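Local atomic coordinates of Ser-thr phosphatase MSPP (Mycobacterium smegmatis, PDB entry 2JFR), a protein that probably dephosphorylates proteins on serine and threonine as a PPM-family (PP2C-type) phosphatase, and binds manganese and magnesium ions. Residues R117-H122 with P177-L182; I30-A35 with V229-G234; E68-A73 with P164-D169. One frame throughout, in Å; residues are numbered along the deposited sequence.

Contact 1: R117-H122 with P177-L182; sequences RIRDGH and PGDRLL
Neighbouring antiparallel strands in one sheet of the PP2C beta sandwich meet here, R117-R119 running beside R180-L182, with D179 just before that strand. I118 and R180 form a hydrogen-bonded pair: I118 N donates to R180 O at 2.8 Å, and R180 N donates back to I118 O at 3.0 Å. R117 and L181 make the adjoining non-hydrogen-bonded pair, with side chains on the other face of the sheet. On the I118 face, the I118 and R180 side chains lie side by side and point the same way; I118 CD1 touches R180 CD and also packs 3.9 Å from L182 CB. The end of R180 leads away, to a salt bridge with D232 and to the carbonyl oxygens of A201 and S203.

Where the strands end, R119 grips D179 side-on with two nitrogens. R119 NE meets D179 OD1 at 2.9 Å in a nearly straight bond (174°), while R119 NH2 reaches the syn lone pair of D179 OD2 at 2.8 Å. The two planes are turned 34° apart, and NE approaches OD1 on its syn side but tilted from the carboxylate plane. G176 N also donates to OD2. R119 NH1 sits 3.6 Å above the guanidinium plane of R117, over its centre; this pairing of like charges is plausibly eased by D179 and by E124, which forms a salt bridge with R117. Beyond R119 the chain reverses through a type I' turn to H122. A water donates to I118 O at 2.8 Å and to G178 O, bridging the two segments.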
# COMPACT_ATOMS: atom_id res chain seq x y z
N ARG A 117 -3.81 4.78 -9.65
CA ARG A 117 -3.17 5.30 -10.87
C ARG A 117 -3.63 6.72 -11.04
O ARG A 117 -4.79 7.03 -10.91
CB ARG A 117 -3.57 4.51 -12.08
CG ARG A 117 -2.86 4.96 -13.36
CD ARG A 117 -3.34 4.21 -14.60
NE ARG A 117 -4.75 4.49 -14.76
CZ ARG A 117 -5.65 3.66 -15.20
NH1 ARG A 117 -5.28 2.51 -15.72
NH2 ARG A 117 -6.91 4.05 -15.20
N ILE A 118 -2.65 7.57 -11.37
CA ILE A 118 -2.86 8.98 -11.65
C ILE A 118 -2.57 9.17 -13.11
O ILE A 118 -1.44 8.95 -13.57
CB ILE A 118 -1.98 9.78 -10.68
CG1 ILE A 118 -2.36 9.41 -9.26
CG2 ILE A 118 -2.04 11.29 -10.90
CD1 ILE A 118 -1.31 9.61 -8.20
N ARG A 119 -3.61 9.53 -13.89
CA ARG A 119 -3.53 9.63 -15.32
C ARG A 119 -4.39 10.80 -15.76
O ARG A 119 -5.57 10.84 -15.40
CB ARG A 119 -3.98 8.32 -16.01
CG ARG A 119 -4.10 8.35 -17.48
CD ARG A 119 -4.81 7.06 -18.00
NE ARG A 119 -3.75 6.10 -17.99
CZ ARG A 119 -3.96 4.85 -18.42
NH1 ARG A 119 -5.19 4.48 -18.80
NH2 ARG A 119 -2.91 4.08 -18.45
N ASP A 120 -3.80 11.72 -16.50
CA ASP A 120 -4.52 12.88 -17.07
C ASP A 120 -5.31 13.63 -16.00
O ASP A 120 -6.44 14.05 -16.17
CB ASP A 120 -5.54 12.40 -18.13
CG ASP A 120 -4.97 11.70 -19.30
OD1 ASP A 120 -3.76 11.94 -19.57
OD2 ASP A 120 -5.72 10.94 -20.00
N GLY A 121 -4.74 13.72 -14.79
CA GLY A 121 -5.32 14.53 -13.73
C GLY A 121 -6.31 13.76 -12.85
O GLY A 121 -6.76 14.35 -11.87
N HIS A 122 -6.63 12.53 -13.17
CA HIS A 122 -7.51 11.72 -12.39
C HIS A 122 -6.73 10.73 -11.58
O HIS A 122 -5.76 10.18 -12.03
CB HIS A 122 -8.46 10.89 -13.30
CG HIS A 122 -9.59 11.58 -13.86
ND1 HIS A 122 -9.48 12.18 -15.06
CD2 HIS A 122 -10.82 11.83 -13.34
CE1 HIS A 122 -10.64 12.74 -15.34
NE2 HIS A 122 -11.45 12.51 -14.33
N PRO A 177 3.54 4.79 -20.09
CA PRO A 177 4.33 5.99 -20.02
C PRO A 177 3.48 7.18 -19.69
O PRO A 177 2.41 7.35 -20.24
CB PRO A 177 4.94 6.08 -21.44
CG PRO A 177 5.04 4.63 -21.86
CD PRO A 177 3.82 4.01 -21.30
N GLY A 178 3.99 8.00 -18.75
CA GLY A 178 3.34 9.21 -18.28
C GLY A 178 2.43 8.99 -17.13
O GLY A 178 2.04 9.98 -16.49
N ASP A 179 2.04 7.79 -16.84
CA ASP A 179 1.24 7.53 -15.65
C ASP A 179 2.08 7.68 -14.41
O ASP A 179 3.30 7.53 -14.41
CB ASP A 179 0.64 6.15 -15.71
CG ASP A 179 -0.40 5.89 -16.73
OD1 ASP A 179 -1.01 6.86 -17.22
OD2 ASP A 179 -0.63 4.72 -17.02
N ARG A 180 1.41 7.92 -13.30
CA ARG A 180 1.97 7.90 -11.99
C ARG A 180 1.22 6.84 -11.18
O ARG A 180 -0.01 6.79 -11.24
CB ARG A 180 1.89 9.26 -11.32
CG ARG A 180 2.27 9.28 -9.86
CD ARG A 180 2.29 10.70 -9.33
NE ARG A 180 3.53 11.36 -9.77
CZ ARG A 180 3.82 12.61 -9.52
NH1 ARG A 180 2.97 13.37 -8.84
NH2 ARG A 180 4.95 13.10 -9.96
N LEU A 181 1.95 6.03 -10.43
CA LEU A 181 1.34 5.11 -9.49
C LEU A 181 1.58 5.64 -8.08
O LEU A 181 2.63 6.19 -7.79
CB LEU A 181 1.94 3.71 -9.62
CG LEU A 181 1.82 3.08 -10.98
CD1 LEU A 181 2.45 1.70 -10.97
CD2 LEU A 181 0.36 2.96 -11.43
N LEU A 182 0.60 5.43 -7.22
CA LEU A 182 0.67 5.79 -5.81
C LEU A 182 0.26 4.62 -5.01
O LEU A 182 -0.87 4.11 -5.19
CB LEU A 182 -0.24 6.99 -5.53
CG LEU A 182 -0.48 7.31 -4.01
CD1 LEU A 182 0.78 7.75 -3.34
CD2 LEU A 182 -1.56 8.40 -3.88
O HOH W 1 -0.09 11.23 -14.51
O HOH W 2 -1.06 11.34 -17.31

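Contact 2: I30-A35 with V229-G234; sequences ILYAVA and VVIDLG
Y32 and I231 both set the first side-chain bond with the gamma carbon anti to the carbonyl carbon, chi1 -60° placing Y32 CG and chi1 -51° placing I231 CG1, and the isoleucine thereby comes to lie over the tyrosine ring. I231 CG1 stands 3.8 Å from the ring centroid, only 11° off the ring normal, a CH-pi contact over the face. I231 CD1 covers the inner end of the same face, 3.5 Å from Y32 CG, and also touches Y32 CB and CD2. V229 comes to the ring obliquely, its side chain crossing the tyrosine at about a right angle, with V229 CG1 3.8 Å from Y32 CD1. The other branch, V229 CG2, packs 3.7 Å from V34 CG2, and the two valines slide past each other in opposite directions. V229 CG2 also lies 3.9 Å from A33 O.

No hydrogen bond joins the segments. Their strand axes approach no closer than 8.0 Å, because they belong to different sheets, and these buried side chains interlock in the apolar core of the PP2C beta sandwich. The side chain of V34 lies about 8 Å from the bound manganese ion, near D36, so this end of the core lies near the metal site. V5 and A8 of strand 5-13 pack on Y32 from the side of the C-terminal strand's sheet, and I183 of strand 180-184 touches both Y32 and V34. Behind strand 31-38, helix 42-59 packs F57 on L31 and L50 on A33, while V230 points away from strand 31-38 and packs on R180 and L182.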
# COMPACT_ATOMS: atom_id res chain seq x y z
N ILE A 30 12.67 -2.27 -9.04
CA ILE A 30 11.31 -2.26 -9.62
C ILE A 30 10.27 -2.63 -8.56
O ILE A 30 9.10 -2.72 -8.94
CB ILE A 30 11.22 -3.20 -10.84
CG1 ILE A 30 11.38 -4.68 -10.47
CG2 ILE A 30 12.23 -2.74 -11.86
CD1 ILE A 30 10.91 -5.57 -11.62
N LEU A 31 10.67 -2.85 -7.32
CA LEU A 31 9.75 -3.27 -6.26
C LEU A 31 9.43 -2.10 -5.33
O LEU A 31 10.33 -1.44 -4.79
CB LEU A 31 10.37 -4.40 -5.44
CG LEU A 31 9.49 -4.95 -4.33
CD1 LEU A 31 8.25 -5.64 -4.89
CD2 LEU A 31 10.27 -5.92 -3.44
N TYR A 32 8.15 -1.91 -5.10
CA TYR A 32 7.62 -0.82 -4.27
C TYR A 32 6.56 -1.40 -3.39
O TYR A 32 5.75 -2.20 -3.82
CB TYR A 32 7.04 0.28 -5.15
CG TYR A 32 8.10 0.85 -6.07
CD1 TYR A 32 8.92 1.86 -5.63
CD2 TYR A 32 8.33 0.33 -7.32
CE1 TYR A 32 9.92 2.38 -6.42
CE2 TYR A 32 9.37 0.83 -8.12
CZ TYR A 32 10.13 1.84 -7.64
OH TYR A 32 11.16 2.31 -8.45
N ALA A 33 6.49 -0.96 -2.12
CA ALA A 33 5.47 -1.53 -1.26
C ALA A 33 5.17 -0.60 -0.09
O ALA A 33 6.02 0.17 0.36
CB ALA A 33 5.89 -2.90 -0.71
N VAL A 34 3.96 -0.76 0.42
CA VAL A 34 3.54 -0.21 1.71
C VAL A 34 2.95 -1.33 2.54
O VAL A 34 2.22 -2.17 2.03
CB VAL A 34 2.51 0.93 1.52
CG1 VAL A 34 1.91 1.39 2.85
CG2 VAL A 34 3.12 2.08 0.75
N ALA A 35 3.25 -1.28 3.83
CA ALA A 35 2.68 -2.21 4.81
C ALA A 35 2.18 -1.39 5.99
O ALA A 35 2.94 -0.63 6.58
CB ALA A 35 3.72 -3.22 5.26
N VAL A 229 4.04 6.03 -1.48
CA VAL A 229 5.10 5.71 -2.43
C VAL A 229 4.57 6.12 -3.79
O VAL A 229 3.50 5.67 -4.22
CB VAL A 229 5.43 4.23 -2.41
CG1 VAL A 229 6.49 3.90 -3.46
CG2 VAL A 229 5.88 3.79 -1.03
N VAL A 230 5.32 7.00 -4.48
CA VAL A 230 4.97 7.50 -5.80
C VAL A 230 5.95 6.98 -6.79
O VAL A 230 7.18 7.06 -6.56
CB VAL A 230 4.91 9.05 -5.77
CG1 VAL A 230 4.89 9.65 -7.16
CG2 VAL A 230 3.70 9.51 -5.03
N ILE A 231 5.47 6.50 -7.93
CA ILE A 231 6.31 5.95 -9.01
C ILE A 231 5.88 6.62 -10.30
O ILE A 231 4.71 6.53 -10.69
CB ILE A 231 6.13 4.43 -9.13
CG1 ILE A 231 6.28 3.68 -7.79
CG2 ILE A 231 7.10 3.89 -10.15
CD1 ILE A 231 5.41 2.51 -7.67
N ASP A 232 6.82 7.28 -10.98
CA ASP A 232 6.59 7.92 -12.27
C ASP A 232 7.05 6.99 -13.38
O ASP A 232 8.20 6.59 -13.37
CB ASP A 232 7.30 9.27 -12.36
CG ASP A 232 6.47 10.37 -11.73
OD1 ASP A 232 5.24 10.32 -11.73
OD2 ASP A 232 7.14 11.30 -11.24
N LEU A 233 6.17 6.70 -14.34
CA LEU A 233 6.44 5.73 -15.37
C LEU A 233 6.83 6.44 -16.70
O LEU A 233 6.29 7.51 -17.02
CB LEU A 233 5.24 4.85 -15.62
CG LEU A 233 4.76 4.07 -14.41
CD1 LEU A 233 3.50 3.28 -14.72
CD2 LEU A 233 5.86 3.19 -13.83
N GLY A 234 7.72 5.80 -17.44
CA GLY A 234 8.14 6.22 -18.76
C GLY A 234 7.94 5.09 -19.82
O GLY A 234 8.40 5.38 -20.97
OXT GLY A 234 7.53 3.97 -19.50

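Contact 3: E68-A73 with P164-D169; sequences EAVQQA and PHIGPD
The terminal amide of Q71 and the carbonyl of I166 are the flat groups that join helix and loop. I166 O lies in the amide plane of Q71 and accepts a hydrogen bond from NE2 at 3.2 Å, nearly straight (172° at the hydrogen). At the acceptor the fit is less regular: NE2 stands above the carbonyl plane, 40° out of it. Beside the hydrogen bond the side chains of Q71 and I166 slide past each other in opposite directions, bringing Q71 NE2 3.8 Å from I166 CG1, and P168 CD lies 4.1 Å from the same nitrogen.

The apolar half of the contact belongs to V70, I166 and P168. In the conformer described here, I166 CG1 takes the crowded position between the backbone N and the carbonyl carbon (chi1 49°). I166 CD1 touches V70 CG1 at 3.8 Å, the two side chains crossing at about a right angle. P168 CG adds a looser approach to V70 CG1, 4.3 Å away. At the other end a water sits 3.0 Å from Q71 O and 3.1 Å from P164 O, between the helix and the loop.

On the sheet side, V108 of strand 106-110 touches both V70 and P168, and I110 packs on I166. The loop then enters strand 169-172, where D169 makes salt bridges with R138 and R158. Far from the annotated metal sites, this is structural packing of a helix flanking one sheet of the PP2C beta sandwich against the connection into an edge strand of that sheet.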
# COMPACT_ATOMS: atom_id res chain seq x y z
N GLU A 68 5.74 -15.84 -3.86
CA GLU A 68 6.44 -16.64 -2.85
C GLU A 68 6.94 -15.75 -1.71
O GLU A 68 6.85 -16.13 -0.55
CB GLU A 68 7.58 -17.44 -3.44
CG GLU A 68 8.24 -18.38 -2.45
CD GLU A 68 7.40 -19.28 -1.62
OE1 GLU A 68 6.25 -19.70 -1.90
OE2 GLU A 68 7.89 -19.73 -0.54
N ALA A 69 7.47 -14.59 -2.06
CA ALA A 69 8.01 -13.68 -1.05
C ALA A 69 6.91 -13.17 -0.15
O ALA A 69 7.12 -13.01 1.06
CB ALA A 69 8.73 -12.54 -1.73
N VAL A 70 5.72 -12.94 -0.70
CA VAL A 70 4.59 -12.53 0.12
C VAL A 70 4.18 -13.67 1.06
O VAL A 70 3.89 -13.44 2.22
CB VAL A 70 3.43 -12.07 -0.78
CG1 VAL A 70 2.14 -11.85 0.04
CG2 VAL A 70 3.83 -10.78 -1.52
N GLN A 71 4.16 -14.92 0.56
CA GLN A 71 3.88 -16.04 1.39
C GLN A 71 4.90 -16.16 2.50
O GLN A 71 4.55 -16.43 3.66
CB GLN A 71 3.89 -17.34 0.59
CG GLN A 71 2.78 -17.49 -0.44
CD GLN A 71 1.44 -17.63 0.24
OE1 GLN A 71 1.22 -18.35 1.20
NE2 GLN A 71 0.48 -16.91 -0.25
N GLN A 72 6.18 -15.99 2.20
CA GLN A 72 7.20 -16.09 3.21
C GLN A 72 7.08 -14.97 4.22
O GLN A 72 7.31 -15.19 5.42
CB GLN A 72 8.56 -16.09 2.52
CG GLN A 72 8.83 -17.43 1.83
CD GLN A 72 8.55 -18.67 2.74
OE1 GLN A 72 9.05 -18.80 3.85
NE2 GLN A 72 7.63 -19.58 2.32
N ALA A 73 6.73 -13.78 3.79
CA ALA A 73 6.51 -12.66 4.70
C ALA A 73 5.38 -13.00 5.68
O ALA A 73 5.49 -12.77 6.88
CB ALA A 73 6.21 -11.38 3.95
N PRO A 164 -1.28 -18.92 9.13
CA PRO A 164 -0.32 -19.54 8.24
C PRO A 164 -0.69 -19.46 6.76
O PRO A 164 0.21 -19.70 5.92
CB PRO A 164 -0.21 -21.00 8.71
CG PRO A 164 -1.57 -21.22 9.23
CD PRO A 164 -1.97 -19.96 9.98
N HIS A 165 -1.90 -19.15 6.42
CA HIS A 165 -2.27 -19.03 5.03
C HIS A 165 -2.92 -17.69 4.72
O HIS A 165 -3.74 -17.10 5.45
CB HIS A 165 -3.24 -20.17 4.74
CG HIS A 165 -2.63 -21.50 5.03
ND1 HIS A 165 -2.92 -22.23 6.14
CD2 HIS A 165 -1.71 -22.24 4.34
CE1 HIS A 165 -2.25 -23.36 6.17
NE2 HIS A 165 -1.52 -23.37 5.07
N ILE A 166 -2.49 -17.21 3.53
CA ILE A 166 -3.13 -16.01 3.01
C ILE A 166 -3.32 -16.17 1.51
O ILE A 166 -2.58 -16.91 0.81
CB ILE A 166 -2.36 -14.67 3.13
CG1 ILE A 166 -0.93 -14.84 2.65
CG2 ILE A 166 -2.36 -14.22 4.55
CD1 ILE A 166 -0.21 -13.55 2.47
N GLY A 167 -4.37 -15.42 1.07
CA GLY A 167 -4.70 -15.37 -0.32
C GLY A 167 -4.74 -13.88 -0.77
O GLY A 167 -5.81 -13.31 -0.81
N PRO A 168 -3.58 -13.35 -1.13
CA PRO A 168 -3.58 -11.98 -1.59
C PRO A 168 -4.27 -11.89 -2.96
O PRO A 168 -4.31 -12.83 -3.73
CB PRO A 168 -2.09 -11.62 -1.74
CG PRO A 168 -1.43 -12.89 -2.06
CD PRO A 168 -2.19 -13.91 -1.20
N ASP A 169 -4.76 -10.70 -3.27
CA ASP A 169 -5.14 -10.40 -4.64
C ASP A 169 -3.86 -10.19 -5.46
O ASP A 169 -2.87 -9.66 -4.94
CB ASP A 169 -5.99 -9.16 -4.70
CG ASP A 169 -7.42 -9.33 -4.20
OD1 ASP A 169 -7.86 -10.50 -3.99
OD2 ASP A 169 -8.08 -8.31 -3.96
O HOH W 3 2.07 -17.98 4.18

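Overall arrangement
From the N terminus, the chain first enters contact 2 at I30-A35, whose partner V229-G234 ends the chain, so contact 2 closes a loop of 193 residues that holds both other contacts. E68-A73 opens contact 3, R117-H122 opens contact 1, P164-D169 closes contact 3 and P177-L182 closes contact 1; these two therefore cross. Contact 1 pairs strands within one sheet, and contact 2 joins that sheet to its partner across the sandwich core. The two touch directly where strands 180-184 and 226-233 lie side by side, L181 N probably hydrogen-bonded to I231 O. Contact 3 lies on the opposite side of the chain's centre from contact 1, binding a flanking helix to a loop beside the second sheet.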